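Local coordinates for protein anaerobically-induced outer membrane porin OprE (Pseudomonas aeruginosa, PDB 4FRX) that probably forms a beta-barrel channel of the OprD porin family in the outer membrane, through which small solutes can pass, at residues G332-A337 / Q377-R382; I234-L239 / Y290-H295; G122-K127 / G145-S150. All blocks are in the same frame, centred on the assembly; numbering follows the deposited sequence.

How the interactions relate
Interactions 1, 2 and 3 sit at separate places on one beta-barrel, and all reach its antiparallel wall. Along the chain they come in series: 122-127 with 145-150 first, 234-239 with 290-295 next, 332-337 with 377-382 last. Their centres lie about 30 Å (1 and 2), about 31 Å (1 and 3) and about 36 Å (2 and 3) apart, and none touches another; interactions 1 and 3 fall on opposite sides of the chain's centre. Interaction 2 joins neighbouring wall strands beside their tight turns. Interactions 1 and 3 instead hold chain that leaves the wall against it, consistent with the inward-folded loops that narrow the channel in OprD-family porins.

Interaction 1 (G332-A337 / Q377-R382); sequences GKFQRA and QSEWER
Glu379 and Glu381 reach from the barrel wall to Arg336, Phe334 and Gly332 of a long loop, the segment 332-337 between strands 295-305 and 340-349. This is a loop-to-wall contact in an OprD-family beta-barrel: the two glutamates alternate with Trp380 on strand 377-389, so both point at the loop while Trp380 turns away. The Glu379 CG sits between the backbone N and the carbonyl carbon, and the chain beyond it is extended. The Glu379 carboxylate meets the Arg336 guanidinium in a salt bridge, Arg336 NH2 to Glu379 OE2 2.9 Å, with the two planes 63° apart. The straighter bond runs from Arg336 NE to Glu379 OE1, 3.2 Å at 173°, with OE1 lying in the guanidinium plane; both bonds to OE2, from NE and NH2, are weak. Ser409 gives OE2 a further partner, whereas Glu339 brings a second carboxylate close to OE1, a crowding of acidic groups that Arg336 probably offsets.

Phe334 slides past Glu379 in the opposite sense, ring and carboxylate planes 75° apart, and Phe334 CE2 lies 3.8 Å from Glu379 CG. At the ring's rim, Phe334 CZ meets Glu381 CB at 3.7 Å. Above one face of the ring, offset toward the rim, lies water 1, which donates to Glu379 OE1 (2.7 Å) and accepts from Phe334 N (2.9 Å), tying the backbone of the loop to the same carboxylate. Glu381, extended, grips the loop at its other end: OE2 takes Ile331 N, and Glu381 OE1 receives Gly332 N at 2.7 Å through its syn lone pair.

Interaction 2 (I234-L239 / Y290-H295); sequences IGPGVL and YTVSGH
Tyr290 lies across the backbone of 237-239, and this is where the contact is tight. Its CG is anti to the backbone N (chi1 -175°). The ring lies over the neighbouring backbone, CE1 and CZ near buried Gly237, and Tyr290 OH stands 3.3 Å from Gly237 CA, close against a residue with no side chain. Tyr290 CD1 is 3.3 Å from Val238 O, and the OH makes a weak hydrogen bond to Ile234 O. Leu239 is on the same side of the sheet, its CB nearest Tyr290 CD1. The strands run antiparallel, 167° apart, and Val238 and Thr291 form a hydrogen-bonded pair with both bonds at 3.0 Å, Val238 N to Thr291 O and Thr291 N to Val238 O.

The type II' turn 234-237 and the type I' turn 292-295 make the looser side, where Ile234, Pro236 and Ser293 are exposed to solvent. Here Pro236 CG and Val292 CG2 lie side by side at 3.9 Å, and water 2 bridges Pro236 O and Ser293 N. On the Val238–Thr291 face, water 3 donates to Val238 O and lies 2.8 Å from Thr291 OG1. The strong direct hydrogen bonds are thus main chain to main chain, while Tyr290 adds a ring laid against backbone and one weak OH bond.

Interaction 3 (G122-K127 / G145-S150); sequences GTLQPK and GGQVTS
Gly145 opens the contact, pairing with Gly122 at the corner where the chain leaves the barrel wall of this OprD-family porin. The two glycines form an antiparallel hydrogen-bonded pair. Gly122 N reaches Gly145 O at 2.9 Å, and the return bond, Gly145 N to Gly122 O, is also 2.9 Å. The pairing brings the two acceptors, Gly122 O and Gly145 O, to 3.3 Å, and each already takes one amide N-H. Gly122 adopts a positive phi (128°), a conformation glycine reaches readily. After this corner the chain turns away from 145-150, while Leu124 still pairs through its backbone with Phe143, earlier on the same strand. A bound detergent molecule lies close to the corner.

The peptide joining Gly145 to Gly146 is next, and Leu124 is directed at it. A chi1 of -60° puts the leucine CG beside its backbone N. One of its methyls meets the peptide: Leu124 CD1 sits 3.5 Å from Gly145 C and 3.7 Å from Gly146 N. Leu124 thus packs against the wall, where it also touches Leu163 of strand 156-167.

Gln147 is the first residue of this segment to bring a side chain, and its CB is directed toward 122-127. The Gln147 and Leu124 side chains cross at an oblique angle, and Gln147 CB meets both leucine methyls, CD1 at 4.0 Å and CD2 at 4.1 Å. The glutamine CG is anti to the backbone N and the chain beyond it is extended; its polar end is held by Tyr197, whose OH hydrogen-bonds OE1. In backbone terms Gln147 is already paired with Arg120 of strand 117-121, the chain before the corner. The farthest touch on the departing side is Pro126 CG, 4.2 Å from Gln147 OE1.

Interaction 1 (G332-A337 / Q377-R382)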
loop_
_atom_site.group_PDB
_atom_site.type_symbol
_atom_site.label_atom_id
_atom_site.label_comp_id
_atom_site.label_asym_id
_atom_site.label_seq_id
_atom_site.Cartn_x
_atom_site.Cartn_y
_atom_site.Cartn_z
ATOM N N GLY A 332 -2.367 5.647 11.259
ATOM C CA GLY A 332 -3.329 4.578 11.501
ATOM C C GLY A 332 -3.926 4.011 10.225
ATOM O O GLY A 332 -3.689 4.541 9.134
ATOM N N LYS A 333 -4.690 2.927 10.356
ATOM C CA LYS A 333 -5.426 2.382 9.220
ATOM C C LYS A 333 -6.915 2.201 9.528
ATOM O O LYS A 333 -7.693 1.840 8.644
ATOM C CB LYS A 333 -4.818 1.051 8.748
ATOM C CG LYS A 333 -3.355 1.154 8.317
ATOM C CD LYS A 333 -2.829 -0.192 7.819
ATOM C CE LYS A 333 -1.310 -0.149 7.568
ATOM N NZ LYS A 333 -0.938 0.876 6.546
ATOM N N PHE A 334 -7.298 2.459 10.778
ATOM C CA PHE A 334 -8.694 2.325 11.238
ATOM C C PHE A 334 -9.313 0.994 10.798
ATOM O O PHE A 334 -10.451 0.940 10.350
ATOM C CB PHE A 334 -9.529 3.525 10.754
ATOM C CG PHE A 334 -9.035 4.833 11.284
ATOM C CD1 PHE A 334 -7.859 5.395 10.788
ATOM C CD2 PHE A 334 -9.707 5.479 12.304
ATOM C CE1 PHE A 334 -7.365 6.590 11.296
ATOM C CE2 PHE A 334 -9.230 6.677 12.815
ATOM C CZ PHE A 334 -8.052 7.235 12.315
ATOM N N GLN A 335 -8.546 -0.072 10.973
ATOM C CA GLN A 335 -8.845 -1.356 10.372
ATOM C C GLN A 335 -9.269 -2.388 11.406
ATOM O O GLN A 335 -9.388 -3.569 11.095
ATOM C CB GLN A 335 -7.621 -1.841 9.582
ATOM C CG GLN A 335 -6.556 -2.591 10.384
ATOM C CD GLN A 335 -5.927 -1.778 11.515
ATOM O OE1 GLN A 335 -6.095 -0.558 11.604
ATOM N NE2 GLN A 335 -5.195 -2.466 12.394
ATOM N N ARG A 336 -9.530 -1.929 12.629
ATOM C CA ARG A 336 -9.763 -2.825 13.759
ATOM C C ARG A 336 -11.181 -3.370 13.778
ATOM O O ARG A 336 -12.111 -2.701 13.348
ATOM C CB ARG A 336 -9.501 -2.094 15.078
ATOM C CG ARG A 336 -8.137 -1.392 15.149
ATOM C CD ARG A 336 -8.079 -0.529 16.404
ATOM N NE ARG A 336 -7.155 0.596 16.273
ATOM C CZ ARG A 336 -5.866 0.549 16.596
ATOM N NH1 ARG A 336 -5.336 -0.573 17.070
ATOM N NH2 ARG A 336 -5.105 1.626 16.444
ATOM N N ALA A 337 -11.335 -4.586 14.291
ATOM C CA ALA A 337 -12.649 -5.224 14.418
ATOM C C ALA A 337 -13.718 -4.316 15.019
ATOM O O ALA A 337 -13.538 -3.784 16.111
ATOM C CB ALA A 337 -12.536 -6.496 15.261
ATOM N N GLN A 377 -14.049 1.382 22.074
ATOM C CA GLN A 377 -13.019 2.418 22.097
ATOM C C GLN A 377 -13.041 3.288 20.831
ATOM O O GLN A 377 -13.664 2.932 19.822
ATOM C CB GLN A 377 -11.636 1.788 22.269
ATOM C CG GLN A 377 -11.027 1.942 23.670
ATOM C CD GLN A 377 -11.716 1.154 24.773
ATOM O OE1 GLN A 377 -12.581 0.338 24.521
ATOM N NE2 GLN A 377 -11.315 1.401 26.010
ATOM N N SER A 378 -12.364 4.430 20.895
ATOM C CA SER A 378 -12.308 5.342 19.757
ATOM C C SER A 378 -10.892 5.827 19.482
ATOM O O SER A 378 -9.991 5.646 20.291
ATOM C CB SER A 378 -13.243 6.542 19.999
ATOM O OG SER A 378 -12.846 7.266 21.147
ATOM N N GLU A 379 -10.708 6.448 18.319
ATOM C CA GLU A 379 -9.413 6.991 17.931
ATOM C C GLU A 379 -9.629 8.002 16.805
ATOM O O GLU A 379 -10.654 7.970 16.117
ATOM C CB GLU A 379 -8.453 5.884 17.473
ATOM C CG GLU A 379 -8.912 5.126 16.228
ATOM C CD GLU A 379 -8.094 3.877 15.951
ATOM O OE1 GLU A 379 -8.335 3.224 14.915
ATOM O OE2 GLU A 379 -7.223 3.521 16.776
ATOM N N TRP A 380 -8.671 8.895 16.620
ATOM C CA TRP A 380 -8.775 9.868 15.548
ATOM C C TRP A 380 -7.409 10.225 15.019
ATOM O O TRP A 380 -6.412 10.065 15.711
ATOM C CB TRP A 380 -9.537 11.126 15.997
ATOM C CG TRP A 380 -8.899 11.924 17.108
ATOM C CD1 TRP A 380 -9.206 11.868 18.440
ATOM C CD2 TRP A 380 -7.879 12.924 16.974
ATOM N NE1 TRP A 380 -8.433 12.760 19.140
ATOM C CE2 TRP A 380 -7.608 13.419 18.266
ATOM C CE3 TRP A 380 -7.153 13.433 15.890
ATOM C CZ2 TRP A 380 -6.656 14.411 18.501
ATOM C CZ3 TRP A 380 -6.202 14.415 16.127
ATOM C CH2 TRP A 380 -5.963 14.889 17.422
ATOM N N GLU A 381 -7.370 10.669 13.765
ATOM C CA GLU A 381 -6.124 11.099 13.154
ATOM C C GLU A 381 -6.351 12.332 12.278
ATOM O O GLU A 381 -7.374 12.451 11.600
ATOM C CB GLU A 381 -5.478 9.957 12.332
ATOM C CG GLU A 381 -4.145 10.374 11.640
ATOM C CD GLU A 381 -3.283 9.196 11.167
ATOM O OE1 GLU A 381 -3.424 8.071 11.687
ATOM O OE2 GLU A 381 -2.446 9.398 10.265
ATOM N N ARG A 382 -5.402 13.256 12.309
ATOM C CA ARG A 382 -5.419 14.377 11.379
ATOM C C ARG A 382 -4.094 14.389 10.633
ATOM O O ARG A 382 -3.025 14.444 11.264
ATOM C CB ARG A 382 -5.611 15.709 12.135
ATOM C CG ARG A 382 -5.582 16.957 11.240
ATOM C CD ARG A 382 -5.915 18.232 12.046
ATOM N NE ARG A 382 -7.165 18.115 12.784
ATOM C CZ ARG A 382 -7.171 17.950 14.106
ATOM N NH1 ARG A 382 -6.004 17.893 14.761
ATOM N NH2 ARG A 382 -8.299 17.838 14.799
HETATM O O HOH W 1 -6.152 3.297 13.262
#

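Interaction 2 (I234-L239 / Y290-H295)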
loop_
_atom_site.group_PDB
_atom_site.type_symbol
_atom_site.label_atom_id
_atom_site.label_comp_id
_atom_site.label_asym_id
_atom_site.label_seq_id
_atom_site.Cartn_x
_atom_site.Cartn_y
_atom_site.Cartn_z
ATOM N N ILE A 234 -20.711 18.047 -12.825
ATOM C CA ILE A 234 -21.777 18.920 -12.353
ATOM C C ILE A 234 -21.335 20.373 -12.476
ATOM O O ILE A 234 -20.665 20.910 -11.586
ATOM C CB ILE A 234 -22.157 18.620 -10.893
ATOM C CG1 ILE A 234 -22.509 17.140 -10.726
ATOM C CG2 ILE A 234 -23.317 19.503 -10.443
ATOM C CD1 ILE A 234 -22.835 16.744 -9.300
ATOM N N GLY A 235 -21.706 21.002 -13.589
ATOM C CA GLY A 235 -21.284 22.359 -13.871
ATOM C C GLY A 235 -19.783 22.422 -14.070
ATOM O O GLY A 235 -19.221 21.644 -14.837
ATOM N N PRO A 236 -19.121 23.349 -13.365
ATOM C CA PRO A 236 -17.672 23.494 -13.500
ATOM C C PRO A 236 -16.958 22.512 -12.581
ATOM O O PRO A 236 -15.727 22.486 -12.548
ATOM C CB PRO A 236 -17.438 24.919 -13.013
ATOM C CG PRO A 236 -18.483 25.089 -11.929
ATOM C CD PRO A 236 -19.683 24.284 -12.373
ATOM N N GLY A 237 -17.728 21.716 -11.840
ATOM C CA GLY A 237 -17.158 20.808 -10.856
ATOM C C GLY A 237 -17.399 19.336 -11.142
ATOM O O GLY A 237 -18.308 18.977 -11.888
ATOM N N VAL A 238 -16.581 18.479 -10.536
ATOM C CA VAL A 238 -16.706 17.037 -10.716
ATOM C C VAL A 238 -16.933 16.356 -9.368
ATOM O O VAL A 238 -16.203 16.632 -8.407
ATOM C CB VAL A 238 -15.429 16.459 -11.345
ATOM C CG1 VAL A 238 -15.474 14.926 -11.342
ATOM C CG2 VAL A 238 -15.260 16.982 -12.758
ATOM N N LEU A 239 -17.940 15.481 -9.296
ATOM C CA LEU A 239 -18.141 14.655 -8.113
ATOM C C LEU A 239 -17.669 13.246 -8.407
ATOM O O LEU A 239 -18.106 12.628 -9.374
ATOM C CB LEU A 239 -19.611 14.639 -7.681
ATOM C CG LEU A 239 -19.947 13.691 -6.518
ATOM C CD1 LEU A 239 -19.454 14.242 -5.203
ATOM C CD2 LEU A 239 -21.448 13.380 -6.454
ATOM N N TYR A 290 -15.827 16.234 -4.110
ATOM C CA TYR A 290 -16.237 17.242 -5.077
ATOM C C TYR A 290 -15.100 18.232 -5.294
ATOM O O TYR A 290 -14.535 18.771 -4.338
ATOM C CB TYR A 290 -17.492 17.975 -4.626
ATOM C CG TYR A 290 -17.986 18.943 -5.675
ATOM C CD1 TYR A 290 -18.511 18.482 -6.873
ATOM C CD2 TYR A 290 -17.915 20.318 -5.475
ATOM C CE1 TYR A 290 -18.965 19.365 -7.847
ATOM C CE2 TYR A 290 -18.368 21.206 -6.440
ATOM C CZ TYR A 290 -18.891 20.723 -7.621
ATOM O OH TYR A 290 -19.346 21.595 -8.584
ATOM N N THR A 291 -14.764 18.446 -6.561
ATOM C CA THR A 291 -13.605 19.235 -6.935
ATOM C C THR A 291 -14.014 20.358 -7.879
ATOM O O THR A 291 -14.580 20.108 -8.942
ATOM C CB THR A 291 -12.544 18.360 -7.629
ATOM O OG1 THR A 291 -12.034 17.394 -6.697
ATOM C CG2 THR A 291 -11.395 19.218 -8.150
ATOM N N VAL A 292 -13.738 21.592 -7.480
ATOM C CA VAL A 292 -14.035 22.731 -8.338
ATOM C C VAL A 292 -13.038 23.855 -8.072
ATOM O O VAL A 292 -12.673 24.112 -6.923
ATOM C CB VAL A 292 -15.504 23.221 -8.154
ATOM C CG1 VAL A 292 -15.762 23.656 -6.717
ATOM C CG2 VAL A 292 -15.838 24.346 -9.131
ATOM N N SER A 293 -12.584 24.495 -9.145
ATOM C CA SER A 293 -11.754 25.701 -9.055
ATOM C C SER A 293 -10.503 25.521 -8.195
ATOM O O SER A 293 -10.086 26.443 -7.493
ATOM C CB SER A 293 -12.584 26.877 -8.535
ATOM O OG SER A 293 -13.751 27.049 -9.326
ATOM N N GLY A 294 -9.920 24.328 -8.249
ATOM C CA GLY A 294 -8.709 24.050 -7.508
ATOM C C GLY A 294 -8.979 23.388 -6.170
ATOM O O GLY A 294 -8.094 22.710 -5.636
ATOM N N HIS A 295 -10.187 23.591 -5.635
ATOM C CA HIS A 295 -10.571 23.035 -4.342
ATOM C C HIS A 295 -11.087 21.615 -4.500
ATOM O O HIS A 295 -11.852 21.323 -5.420
ATOM C CB HIS A 295 -11.695 23.854 -3.698
ATOM C CG HIS A 295 -11.352 25.289 -3.441
ATOM N ND1 HIS A 295 -10.660 25.699 -2.323
ATOM C CD2 HIS A 295 -11.655 26.417 -4.131
ATOM C CE1 HIS A 295 -10.523 27.013 -2.349
ATOM N NE2 HIS A 295 -11.119 27.473 -3.434
HETATM O O HOH W 2 -13.170 23.975 -11.753
HETATM O O HOH W 3 -13.651 15.177 -7.232
#

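Interaction 3 (G122-K127 / G145-S150)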
loop_
_atom_site.group_PDB
_atom_site.type_symbol
_atom_site.label_atom_id
_atom_site.label_comp_id
_atom_site.label_asym_id
_atom_site.label_seq_id
_atom_site.Cartn_x
_atom_site.Cartn_y
_atom_site.Cartn_z
ATOM N N GLY A 122 9.518 -13.249 -10.818
ATOM C CA GLY A 122 10.560 -12.646 -10.016
ATOM C C GLY A 122 10.008 -11.519 -9.160
ATOM O O GLY A 122 8.996 -11.672 -8.474
ATOM N N THR A 123 10.669 -10.376 -9.202
ATOM C CA THR A 123 10.270 -9.253 -8.374
ATOM C C THR A 123 9.011 -8.562 -8.905
ATOM O O THR A 123 8.926 -8.230 -10.085
ATOM C CB THR A 123 11.428 -8.258 -8.221
ATOM O OG1 THR A 123 12.585 -8.970 -7.765
ATOM C CG2 THR A 123 11.070 -7.162 -7.214
ATOM N N LEU A 124 8.042 -8.360 -8.013
ATOM C CA LEU A 124 6.752 -7.764 -8.364
ATOM C C LEU A 124 6.427 -6.660 -7.364
ATOM O O LEU A 124 6.800 -6.745 -6.197
ATOM C CB LEU A 124 5.650 -8.835 -8.318
ATOM C CG LEU A 124 5.797 -10.040 -9.258
ATOM C CD1 LEU A 124 4.820 -11.166 -8.928
ATOM C CD2 LEU A 124 5.649 -9.587 -10.716
ATOM N N GLN A 125 5.701 -5.644 -7.816
ATOM C CA GLN A 125 5.231 -4.565 -6.945
ATOM C C GLN A 125 3.794 -4.218 -7.299
ATOM O O GLN A 125 3.543 -3.192 -7.918
ATOM C CB GLN A 125 6.109 -3.319 -7.115
ATOM C CG GLN A 125 7.510 -3.479 -6.509
ATOM C CD GLN A 125 8.345 -2.223 -6.644
ATOM O OE1 GLN A 125 8.678 -1.817 -7.746
ATOM N NE2 GLN A 125 8.680 -1.603 -5.521
ATOM N N PRO A 126 2.841 -5.079 -6.908
ATOM C CA PRO A 126 1.447 -4.856 -7.307
ATOM C C PRO A 126 0.824 -3.645 -6.597
ATOM O O PRO A 126 1.227 -3.309 -5.496
ATOM C CB PRO A 126 0.739 -6.147 -6.870
ATOM C CG PRO A 126 1.855 -7.162 -6.641
ATOM C CD PRO A 126 3.031 -6.352 -6.193
ATOM N N LYS A 127 -0.137 -2.995 -7.245
ATOM C CA LYS A 127 -0.922 -1.949 -6.602
ATOM C C LYS A 127 -2.411 -2.237 -6.824
ATOM O O LYS A 127 -3.064 -1.566 -7.616
ATOM C CB LYS A 127 -0.543 -0.572 -7.161
ATOM C CG LYS A 127 0.926 -0.204 -6.977
ATOM C CD LYS A 127 1.213 1.215 -7.441
ATOM C CE LYS A 127 0.378 2.228 -6.673
ATOM N NZ LYS A 127 0.795 2.348 -5.247
ATOM N N GLY A 145 7.224 -13.416 -6.949
ATOM C CA GLY A 145 6.176 -14.322 -7.392
ATOM C C GLY A 145 6.056 -14.401 -8.897
ATOM O O GLY A 145 6.996 -14.076 -9.621
ATOM N N GLY A 146 4.890 -14.832 -9.372
ATOM C CA GLY A 146 4.628 -14.915 -10.801
ATOM C C GLY A 146 3.296 -14.234 -11.053
ATOM O O GLY A 146 2.402 -14.332 -10.223
ATOM N N GLN A 147 3.153 -13.562 -12.192
ATOM C CA GLN A 147 1.944 -12.781 -12.471
ATOM C C GLN A 147 1.675 -12.629 -13.968
ATOM O O GLN A 147 2.594 -12.385 -14.745
ATOM C CB GLN A 147 2.088 -11.388 -11.833
ATOM C CG GLN A 147 0.942 -10.455 -12.099
ATOM C CD GLN A 147 1.189 -9.061 -11.546
ATOM O OE1 GLN A 147 0.822 -8.764 -10.413
ATOM N NE2 GLN A 147 1.770 -8.190 -12.363
ATOM N N VAL A 148 0.413 -12.759 -14.368
ATOM C CA VAL A 148 0.013 -12.431 -15.732
ATOM C C VAL A 148 -0.972 -11.261 -15.726
ATOM O O VAL A 148 -1.879 -11.209 -14.910
ATOM C CB VAL A 148 -0.600 -13.648 -16.473
ATOM C CG1 VAL A 148 -1.825 -14.165 -15.753
ATOM C CG2 VAL A 148 -0.951 -13.280 -17.908
ATOM N N THR A 149 -0.767 -10.303 -16.621
ATOM C CA THR A 149 -1.697 -9.191 -16.764
ATOM C C THR A 149 -2.073 -9.103 -18.225
ATOM O O THR A 149 -1.275 -9.451 -19.089
ATOM C CB THR A 149 -1.056 -7.849 -16.352
ATOM O OG1 THR A 149 0.029 -7.554 -17.238
ATOM C CG2 THR A 149 -0.513 -7.928 -14.930
ATOM N N SER A 150 -3.278 -8.628 -18.514
ATOM C CA SER A 150 -3.708 -8.546 -19.903
ATOM C C SER A 150 -4.680 -7.397 -20.160
ATOM O O SER A 150 -5.580 -7.155 -19.369
ATOM C CB SER A 150 -4.348 -9.876 -20.317
ATOM O OG SER A 150 -4.847 -9.822 -21.644
#